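Local coordinates for uncharacterized protein DSY3957 (Desulfitobacterium hafniense, PDB 3HXL) that probably serves as the tail sheath protein of a contractile, myovirus-like phage tail, polymerising around the tail tube, at residues Ala420-Val425 and Ile431-Arg436; Ile347-Gly352 and Asp394-Phe399; Asn355-Ile360 and Ser381-Tyr386. All blocks are in the same frame, centred on the assembly; numbering follows the deposited sequence.

Contact 1 (Ala420-Val425 and Ile431-Arg436); sequences AYAWPV and IYVRVR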
loop_
_atom_site.group_PDB
_atom_site.type_symbol
_atom_site.label_atom_id
_atom_site.label_comp_id
_atom_site.label_asym_id
_atom_site.label_seq_id
_atom_site.Cartn_x
_atom_site.Cartn_y
_atom_site.Cartn_z
ATOM N N ALA A 420 12.550 -11.872 -26.425
ATOM C CA ALA A 420 12.345 -10.516 -26.910
ATOM C C ALA A 420 13.387 -9.549 -26.368
ATOM O O ALA A 420 14.096 -9.848 -25.407
ATOM C CB ALA A 420 10.956 -10.035 -26.517
ATOM N N TYR A 421 13.475 -8.391 -27.006
ATOM C CA TYR A 421 14.380 -7.344 -26.564
ATOM C C TYR A 421 13.540 -6.125 -26.279
ATOM O O TYR A 421 12.768 -5.680 -27.125
ATOM C CB TYR A 421 15.421 -7.008 -27.628
ATOM C CG TYR A 421 16.579 -7.967 -27.645
ATOM C CD1 TYR A 421 17.334 -8.195 -26.493
ATOM C CD2 TYR A 421 16.921 -8.653 -28.810
ATOM C CE1 TYR A 421 18.401 -9.085 -26.502
ATOM C CE2 TYR A 421 17.985 -9.545 -28.829
ATOM C CZ TYR A 421 18.719 -9.756 -27.672
ATOM O OH TYR A 421 19.774 -10.636 -27.688
ATOM N N ALA A 422 13.679 -5.603 -25.067
ATOM C CA ALA A 422 12.942 -4.420 -24.656
ATOM C C ALA A 422 13.964 -3.368 -24.275
ATOM O O ALA A 422 14.921 -3.653 -23.554
ATOM C CB ALA A 422 12.053 -4.740 -23.472
ATOM N N TRP A 423 13.763 -2.151 -24.764
ATOM C CA TRP A 423 14.679 -1.062 -24.473
ATOM C C TRP A 423 13.966 0.017 -23.665
ATOM O O TRP A 423 13.249 0.844 -24.226
ATOM C CB TRP A 423 15.199 -0.464 -25.780
ATOM C CG TRP A 423 16.618 -0.025 -25.718
ATOM C CD1 TRP A 423 17.236 0.617 -24.683
ATOM C CD2 TRP A 423 17.602 -0.168 -26.747
ATOM N NE1 TRP A 423 18.545 0.880 -25.004
ATOM C CE2 TRP A 423 18.798 0.408 -26.264
ATOM C CE3 TRP A 423 17.592 -0.731 -28.031
ATOM C CZ2 TRP A 423 19.972 0.444 -27.023
ATOM C CZ3 TRP A 423 18.761 -0.697 -28.786
ATOM C CH2 TRP A 423 19.936 -0.114 -28.277
ATOM N N PRO A 424 14.138 0.014 -22.332
ATOM C CA PRO A 424 13.492 1.021 -21.482
ATOM C C PRO A 424 13.982 2.411 -21.872
ATOM O O PRO A 424 15.159 2.588 -22.181
ATOM C CB PRO A 424 13.950 0.634 -20.078
ATOM C CG PRO A 424 14.128 -0.844 -20.179
ATOM C CD PRO A 424 14.829 -0.994 -21.510
ATOM N N VAL A 425 13.087 3.391 -21.856
ATOM C CA VAL A 425 13.458 4.756 -22.216
ATOM C C VAL A 425 14.620 5.293 -21.387
ATOM O O VAL A 425 15.498 5.985 -21.904
ATOM C CB VAL A 425 12.269 5.714 -22.062
ATOM C CG1 VAL A 425 11.253 5.451 -23.151
ATOM C CG2 VAL A 425 11.637 5.534 -20.690
ATOM N N ILE A 431 17.290 -4.837 -22.998
ATOM C CA ILE A 431 17.109 -5.867 -21.986
ATOM C C ILE A 431 16.505 -7.115 -22.623
ATOM O O ILE A 431 15.532 -7.032 -23.373
ATOM C CB ILE A 431 16.201 -5.377 -20.842
ATOM C CG1 ILE A 431 16.906 -4.251 -20.074
ATOM C CG2 ILE A 431 15.869 -6.536 -19.900
ATOM C CD1 ILE A 431 16.071 -3.626 -18.984
ATOM N N TYR A 432 17.110 -8.262 -22.329
ATOM C CA TYR A 432 16.661 -9.552 -22.844
ATOM C C TYR A 432 15.517 -10.073 -21.981
ATOM O O TYR A 432 15.610 -10.093 -20.754
ATOM C CB TYR A 432 17.824 -10.549 -22.826
ATOM C CG TYR A 432 17.437 -11.978 -23.136
ATOM C CD1 TYR A 432 17.003 -12.350 -24.410
ATOM C CD2 TYR A 432 17.499 -12.962 -22.148
ATOM C CE1 TYR A 432 16.639 -13.670 -24.689
ATOM C CE2 TYR A 432 17.138 -14.280 -22.413
ATOM C CZ TYR A 432 16.710 -14.628 -23.684
ATOM O OH TYR A 432 16.350 -15.933 -23.939
ATOM N N VAL A 433 14.439 -10.487 -22.633
ATOM C CA VAL A 433 13.263 -11.003 -21.942
ATOM C C VAL A 433 12.996 -12.423 -22.423
ATOM O O VAL A 433 12.791 -12.653 -23.616
ATOM C CB VAL A 433 12.020 -10.141 -22.243
ATOM C CG1 VAL A 433 10.805 -10.694 -21.512
ATOM C CG2 VAL A 433 12.280 -8.707 -21.844
ATOM N N ARG A 434 13.010 -13.371 -21.495
ATOM C CA ARG A 434 12.771 -14.766 -21.835
ATOM C C ARG A 434 11.525 -15.256 -21.116
ATOM O O ARG A 434 11.441 -15.187 -19.888
ATOM C CB ARG A 434 13.973 -15.623 -21.427
ATOM C CG ARG A 434 13.823 -17.105 -21.738
ATOM C CD ARG A 434 14.929 -17.918 -21.070
ATOM N NE ARG A 434 14.930 -19.313 -21.501
ATOM C CZ ARG A 434 15.239 -19.714 -22.730
ATOM N NH1 ARG A 434 15.212 -21.005 -23.037
ATOM N NH2 ARG A 434 15.582 -18.825 -23.652
ATOM N N VAL A 435 10.558 -15.741 -21.888
ATOM C CA VAL A 435 9.315 -16.251 -21.330
ATOM C C VAL A 435 9.191 -17.745 -21.581
ATOM O O VAL A 435 9.340 -18.213 -22.712
ATOM C CB VAL A 435 8.075 -15.567 -21.954
ATOM C CG1 VAL A 435 6.811 -16.053 -21.254
ATOM C CG2 VAL A 435 8.198 -14.061 -21.852
ATOM N N ARG A 436 8.924 -18.488 -20.513
ATOM C CA ARG A 436 8.753 -19.932 -20.592
ATOM C C ARG A 436 7.319 -20.265 -20.184
ATOM O O ARG A 436 6.915 -20.011 -19.049
ATOM C CB ARG A 436 9.746 -20.627 -19.656
ATOM C CG ARG A 436 9.473 -22.100 -19.431
ATOM C CD ARG A 436 10.522 -22.718 -18.519
ATOM N NE ARG A 436 10.009 -23.898 -17.831
ATOM C CZ ARG A 436 9.030 -23.867 -16.931
ATOM N NH1 ARG A 436 8.457 -22.713 -16.610
ATOM N NH2 ARG A 436 8.621 -24.987 -16.349
#
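Antiparallel beta pairing joins Ala420-Ala422 to Ile431-Val433 next to the turn of a hairpin in the sheath C-terminal domain. Ala420 with Val433 and Ala422 with Ile431 are hydrogen-bonded pairs; Tyr421 and Tyr432 form the non-hydrogen-bonded pair between them. Each bonded pair closes a ring of two N-H to O=C bonds: Val433 N reaches Ala420 O at 2.9 Å, and Ile431 N reaches Ala422 O at 2.7 Å. The straightest bond runs from Ala422 N to Ile431 O (172° at the hydrogen). Ile431 O also receives a weak CA-H...O contact from Tyr421 CA at 3.4 Å. The two strands are the middle and an outer member of a three-stranded antiparallel sheet packed on helix 344-364, and Ile431 and Val435 carry that packing through Leu350 and Phe357. On the face bearing the alanines, Ala422 CB approaches Val433 CG2 at 4.3 Å. Past the last pair, Pro424 CG meets Ile431 CD1 at 3.6 Å, the two side chains roughly at right angles. The other face carries both tyrosines: Tyr421 CE1 lies 4.0 Å from Tyr432 CB and at the edge of the Tyr432 ring. With its CG anti to the backbone N (chi1 171°), Tyr432 sends its ring along its own strand, where OH accepts a bond from Arg434 NH2 at 3.0 Å, in the guanidinium plane, and hydrogen-bonds Glu419 OE2.

Contact 2 (Ile347-Gly352 and Asp394-Phe399); sequences IRVLDG and DAIKNF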
loop_
_atom_site.group_PDB
_atom_site.type_symbol
_atom_site.label_atom_id
_atom_site.label_comp_id
_atom_site.label_asym_id
_atom_site.label_seq_id
_atom_site.Cartn_x
_atom_site.Cartn_y
_atom_site.Cartn_z
ATOM N N ILE A 347 12.272 -0.934 -13.324
ATOM C CA ILE A 347 11.595 -2.013 -12.617
ATOM C C ILE A 347 10.089 -2.006 -12.920
ATOM O O ILE A 347 9.481 -3.066 -13.085
ATOM C CB ILE A 347 11.823 -1.907 -11.087
ATOM C CG1 ILE A 347 13.311 -2.091 -10.775
ATOM C CG2 ILE A 347 11.009 -2.974 -10.353
ATOM C CD1 ILE A 347 13.921 -3.365 -11.349
ATOM N N ARG A 348 9.483 -0.822 -12.995
ATOM C CA ARG A 348 8.056 -0.749 -13.303
ATOM C C ARG A 348 7.742 -1.312 -14.684
ATOM O O ARG A 348 6.759 -2.036 -14.853
ATOM C CB ARG A 348 7.531 0.694 -13.219
ATOM C CG ARG A 348 7.320 1.216 -11.792
ATOM C CD ARG A 348 6.618 2.594 -11.779
ATOM N NE ARG A 348 7.517 3.739 -11.950
ATOM C CZ ARG A 348 8.350 4.188 -11.011
ATOM N NH1 ARG A 348 8.415 3.583 -9.830
ATOM N NH2 ARG A 348 9.099 5.258 -11.242
ATOM N N VAL A 349 8.560 -0.991 -15.679
ATOM C CA VAL A 349 8.277 -1.511 -17.010
ATOM C C VAL A 349 8.488 -3.023 -17.079
ATOM O O VAL A 349 7.686 -3.741 -17.686
ATOM C CB VAL A 349 9.112 -0.803 -18.098
ATOM C CG1 VAL A 349 10.581 -0.872 -17.775
ATOM C CG2 VAL A 349 8.823 -1.442 -19.453
ATOM N N LEU A 350 9.542 -3.514 -16.435
ATOM C CA LEU A 350 9.820 -4.943 -16.436
ATOM C C LEU A 350 8.799 -5.714 -15.599
ATOM O O LEU A 350 8.363 -6.800 -15.995
ATOM C CB LEU A 350 11.238 -5.212 -15.930
ATOM C CG LEU A 350 12.364 -4.625 -16.786
ATOM C CD1 LEU A 350 13.699 -5.136 -16.268
ATOM C CD2 LEU A 350 12.185 -5.033 -18.252
ATOM N N ASP A 351 8.415 -5.169 -14.444
ATOM C CA ASP A 351 7.411 -5.837 -13.616
ATOM C C ASP A 351 6.092 -5.836 -14.388
ATOM O O ASP A 351 5.291 -6.771 -14.288
ATOM C CB ASP A 351 7.233 -5.123 -12.267
ATOM C CG ASP A 351 8.421 -5.317 -11.334
ATOM O OD1 ASP A 351 9.372 -6.040 -11.707
ATOM O OD2 ASP A 351 8.404 -4.741 -10.221
ATOM N N GLY A 352 5.871 -4.780 -15.168
ATOM C CA GLY A 352 4.653 -4.695 -15.960
ATOM C C GLY A 352 4.622 -5.789 -17.010
ATOM O O GLY A 352 3.591 -6.429 -17.235
ATOM N N ASP A 394 5.663 5.634 -24.630
ATOM C CA ASP A 394 7.042 5.991 -24.332
ATOM C C ASP A 394 7.627 5.277 -23.106
ATOM O O ASP A 394 8.403 5.869 -22.349
ATOM C CB ASP A 394 7.162 7.512 -24.159
ATOM C CG ASP A 394 6.744 8.279 -25.408
ATOM O OD1 ASP A 394 7.321 8.026 -26.491
ATOM O OD2 ASP A 394 5.843 9.141 -25.309
ATOM N N ALA A 395 7.245 4.016 -22.911
ATOM C CA ALA A 395 7.764 3.210 -21.801
ATOM C C ALA A 395 9.050 2.547 -22.291
ATOM O O ALA A 395 10.004 2.366 -21.532
ATOM C CB ALA A 395 6.744 2.154 -21.380
ATOM N N ILE A 396 9.061 2.175 -23.569
ATOM C CA ILE A 396 10.238 1.573 -24.185
ATOM C C ILE A 396 10.483 2.277 -25.509
ATOM O O ILE A 396 9.644 3.048 -25.973
ATOM C CB ILE A 396 10.058 0.065 -24.469
ATOM C CG1 ILE A 396 8.929 -0.148 -25.481
ATOM C CG2 ILE A 396 9.776 -0.676 -23.157
ATOM C CD1 ILE A 396 8.787 -1.588 -25.956
ATOM N N LYS A 397 11.624 2.003 -26.121
ATOM C CA LYS A 397 11.956 2.628 -27.387
ATOM C C LYS A 397 12.711 1.672 -28.285
ATOM O O LYS A 397 13.190 0.631 -27.841
ATOM C CB LYS A 397 12.804 3.875 -27.137
ATOM C CG LYS A 397 14.042 3.605 -26.298
ATOM C CD LYS A 397 14.713 4.901 -25.883
ATOM C CE LYS A 397 15.949 4.636 -25.040
ATOM N NZ LYS A 397 16.969 3.865 -25.796
ATOM N N ASN A 398 12.804 2.039 -29.556
ATOM C CA ASN A 398 13.514 1.242 -30.541
ATOM C C ASN A 398 13.022 -0.203 -30.608
ATOM O O ASN A 398 13.817 -1.124 -30.789
ATOM C CB ASN A 398 15.017 1.255 -30.242
ATOM C CG ASN A 398 15.567 2.660 -30.077
ATOM O OD1 ASN A 398 15.207 3.574 -30.824
ATOM N ND2 ASN A 398 16.456 2.838 -29.103
ATOM N N PHE A 399 11.718 -0.406 -30.455
ATOM C CA PHE A 399 11.174 -1.753 -30.535
ATOM C C PHE A 399 10.734 -2.038 -31.963
ATOM O O PHE A 399 9.877 -1.340 -32.503
ATOM C CB PHE A 399 9.971 -1.937 -29.612
ATOM C CG PHE A 399 9.330 -3.287 -29.744
ATOM C CD1 PHE A 399 9.957 -4.418 -29.228
ATOM C CD2 PHE A 399 8.137 -3.440 -30.446
ATOM C CE1 PHE A 399 9.407 -5.686 -29.408
ATOM C CE2 PHE A 399 7.575 -4.703 -30.636
ATOM C CZ PHE A 399 8.214 -5.830 -30.115
#
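Val349 holds CG2 anti to its own backbone N while CG1 sits between N and the carbonyl carbon (chi1 55°), and it is CG2 that meets the loop residue Ile396. In Ile396 the longer branch, CG1, takes the corresponding place between N and carbonyl carbon (chi1 63°), leaving the short branch, CG2, anti to the carbonyl carbon and turned to the helix. The two CG2 methyls touch at 3.9 Å, methyl against methyl, with the side chains crossing at about a right angle. Ala395 flanks this touch: its CB points toward the helix, and part of its surface is buried by Val349, although its carbonyl O, 4.5 Å from Val349 CG2, is near but not in close contact. The closest backbone approach joins Val349 CA to Ala395 CA at 6.7 Å. All three residues are buried, yet only 82 Å² is hidden between the segments, which marks a small apolar touch. The loop begins at a Schellman motif: Asp394, with positive phi (60°), is the C-prime residue that ends helix 373-392, and Ala395 N returns to Leu390 O. The chain then runs on toward strand 405-408 in the C-terminal domain. Its backbone is held from another direction, Ala395 bonding to Val425 and Lys397 to Trp423. The helix has polar ties of its own, Arg348 to Asp326 and Asp351 to Arg224.

Contact 3 (Asn355-Ile360 and Ser381-Tyr386); sequences NDFVRI and SECINY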
loop_
_atom_site.group_PDB
_atom_site.type_symbol
_atom_site.label_atom_id
_atom_site.label_comp_id
_atom_site.label_asym_id
_atom_site.label_seq_id
_atom_site.Cartn_x
_atom_site.Cartn_y
_atom_site.Cartn_z
ATOM N N ASN A 355 4.095 -9.208 -14.896
ATOM C CA ASN A 355 2.728 -9.310 -14.403
ATOM C C ASN A 355 1.685 -9.359 -15.514
ATOM O O ASN A 355 0.780 -10.192 -15.475
ATOM C CB ASN A 355 2.430 -8.155 -13.448
ATOM C CG ASN A 355 3.236 -8.243 -12.160
ATOM O OD1 ASN A 355 3.336 -7.266 -11.408
ATOM N ND2 ASN A 355 3.807 -9.416 -11.893
ATOM N N ASP A 356 1.799 -8.475 -16.500
ATOM C CA ASP A 356 0.837 -8.477 -17.596
ATOM C C ASP A 356 0.886 -9.791 -18.370
ATOM O O ASP A 356 -0.148 -10.423 -18.590
ATOM C CB ASP A 356 1.079 -7.296 -18.542
ATOM C CG ASP A 356 0.823 -5.951 -17.874
ATOM O OD1 ASP A 356 0.041 -5.907 -16.902
ATOM O OD2 ASP A 356 1.394 -4.938 -18.329
ATOM N N PHE A 357 2.080 -10.207 -18.782
ATOM C CA PHE A 357 2.223 -11.458 -19.520
ATOM C C PHE A 357 1.588 -12.619 -18.768
ATOM O O PHE A 357 0.783 -13.364 -19.329
ATOM C CB PHE A 357 3.702 -11.768 -19.770
ATOM C CG PHE A 357 4.271 -11.084 -20.986
ATOM C CD1 PHE A 357 3.630 -9.980 -21.551
ATOM C CD2 PHE A 357 5.462 -11.523 -21.545
ATOM C CE1 PHE A 357 4.174 -9.329 -22.654
ATOM C CE2 PHE A 357 6.016 -10.880 -22.647
ATOM C CZ PHE A 357 5.367 -9.778 -23.203
ATOM N N VAL A 358 1.961 -12.780 -17.501
ATOM C CA VAL A 358 1.417 -13.854 -16.681
ATOM C C VAL A 358 -0.110 -13.815 -16.712
ATOM O O VAL A 358 -0.763 -14.855 -16.793
ATOM C CB VAL A 358 1.890 -13.742 -15.210
ATOM C CG1 VAL A 358 1.135 -14.745 -14.344
ATOM C CG2 VAL A 358 3.387 -14.013 -15.123
ATOM N N ARG A 359 -0.669 -12.611 -16.664
ATOM C CA ARG A 359 -2.116 -12.431 -16.679
ATOM C C ARG A 359 -2.726 -12.749 -18.047
ATOM O O ARG A 359 -3.716 -13.475 -18.139
ATOM C CB ARG A 359 -2.459 -10.996 -16.259
ATOM C CG ARG A 359 -3.938 -10.649 -16.299
ATOM C CD ARG A 359 -4.196 -9.305 -15.625
ATOM N NE ARG A 359 -3.432 -8.220 -16.236
ATOM C CZ ARG A 359 -3.657 -7.739 -17.454
ATOM N NH1 ARG A 359 -4.632 -8.245 -18.198
ATOM N NH2 ARG A 359 -2.907 -6.754 -17.929
ATOM N N ILE A 360 -2.124 -12.215 -19.103
ATOM C CA ILE A 360 -2.613 -12.436 -20.461
ATOM C C ILE A 360 -2.555 -13.898 -20.887
ATOM O O ILE A 360 -3.505 -14.421 -21.468
ATOM C CB ILE A 360 -1.805 -11.611 -21.482
ATOM C CG1 ILE A 360 -1.876 -10.128 -21.117
ATOM C CG2 ILE A 360 -2.332 -11.849 -22.888
ATOM C CD1 ILE A 360 -3.286 -9.602 -20.964
ATOM N N SER A 381 2.030 -12.577 -31.956
ATOM C CA SER A 381 1.308 -11.389 -32.397
ATOM C C SER A 381 0.788 -10.583 -31.213
ATOM O O SER A 381 0.857 -9.353 -31.210
ATOM C CB SER A 381 0.134 -11.789 -33.296
ATOM O OG SER A 381 -0.668 -10.662 -33.617
ATOM N N GLU A 382 0.264 -11.272 -30.206
ATOM C CA GLU A 382 -0.265 -10.579 -29.042
ATOM C C GLU A 382 0.837 -9.889 -28.243
ATOM O O GLU A 382 0.618 -8.821 -27.670
ATOM C CB GLU A 382 -1.044 -11.551 -28.153
ATOM C CG GLU A 382 -2.299 -12.098 -28.823
ATOM C CD GLU A 382 -3.256 -11.000 -29.270
ATOM O OE1 GLU A 382 -3.819 -10.305 -28.396
ATOM O OE2 GLU A 382 -3.437 -10.829 -30.497
ATOM N N CYS A 383 2.021 -10.490 -28.212
ATOM C CA CYS A 383 3.137 -9.899 -27.484
ATOM C C CYS A 383 3.671 -8.683 -28.227
ATOM O O CYS A 383 4.015 -7.670 -27.618
ATOM C CB CYS A 383 4.242 -10.934 -27.283
ATOM S SG CYS A 383 3.748 -12.251 -26.146
ATOM N N ILE A 384 3.739 -8.789 -29.549
ATOM C CA ILE A 384 4.211 -7.683 -30.364
ATOM C C ILE A 384 3.286 -6.497 -30.144
ATOM O O ILE A 384 3.741 -5.375 -29.923
ATOM C CB ILE A 384 4.218 -8.059 -31.854
ATOM C CG1 ILE A 384 5.283 -9.129 -32.103
ATOM C CG2 ILE A 384 4.480 -6.830 -32.710
ATOM C CD1 ILE A 384 6.686 -8.673 -31.804
ATOM N N ASN A 385 1.982 -6.745 -30.196
ATOM C CA ASN A 385 1.022 -5.671 -29.989
ATOM C C ASN A 385 1.212 -5.053 -28.615
ATOM O O ASN A 385 1.096 -3.838 -28.453
ATOM C CB ASN A 385 -0.404 -6.191 -30.131
ATOM C CG ASN A 385 -0.713 -6.632 -31.545
ATOM O OD1 ASN A 385 -0.307 -5.979 -32.509
ATOM N ND2 ASN A 385 -1.438 -7.735 -31.680
ATOM N N TYR A 386 1.507 -5.896 -27.630
ATOM C CA TYR A 386 1.723 -5.422 -26.269
ATOM C C TYR A 386 2.956 -4.526 -26.228
ATOM O O TYR A 386 2.924 -3.434 -25.661
ATOM C CB TYR A 386 1.930 -6.601 -25.314
ATOM C CG TYR A 386 2.280 -6.179 -23.902
ATOM C CD1 TYR A 386 1.284 -5.921 -22.959
ATOM C CD2 TYR A 386 3.610 -5.998 -23.520
ATOM C CE1 TYR A 386 1.606 -5.493 -21.671
ATOM C CE2 TYR A 386 3.942 -5.569 -22.239
ATOM C CZ TYR A 386 2.941 -5.317 -21.321
ATOM O OH TYR A 386 3.272 -4.880 -20.057
#
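Tyr386 and Phe357 bury the most surface, 80 and 68 Å², where the oppositely running helices 355-360 and 381-386 face each other, and Asp356 follows with 38 Å². The axes of the short helical segments approach to 12.0 Å, their N-to-C directions 146° apart, so long side chains must span the gap. Tyr386, its CG anti to the backbone N (chi1 175°), extends its ring across to the first helix. Phe357 turns an edge to the face of that ring: the planes stand at 68°, the centroids are 5.2 Å apart, and Phe357 CE1 comes to 3.5 Å from Tyr386 CD2. This is a T-shaped stack within a helical pair of the sheath C-terminal domain. Over a face of the Phe357 ring lies Cys383 SG, 4.6 Å from the ring centroid, a sulfur-aromatic contact. Beyond the stack, Tyr386 OH donates to Asp356 OD2 at 2.6 Å, and OD2 accepts with its anti lone pair, on the side away from OD1. Arg359 NH2 approaches OD1 of the same carboxylate from above its plane, in a salt bridge of 3.2 Å. With a hydroxyl on one oxygen and a guanidinium on the other, Asp356 probably stays ionised despite its burial.

Helix 344-364 comes first and supplies one side of two contacts: residues 347-352 to contact 2 and, two turns later, 355-360 to contact 3. The chain returns along helix 373-392, and contact 3 closes the shorter loop; contact 2 closes a wider one around it when the following loop comes back to the start of the first helix. Contact 1 then forms in series, as the hairpin of strands 415-422 and 431-438. Cross-links join all three: backbone bonds tie the loop of contact 2 to the hairpin, the outer strand rests on the first helix, and Phe399 CZ packs on Ile384 CD1 at 3.6 Å between contacts 2 and 3. These ties connect two helices, the loop after the second and the hairpin.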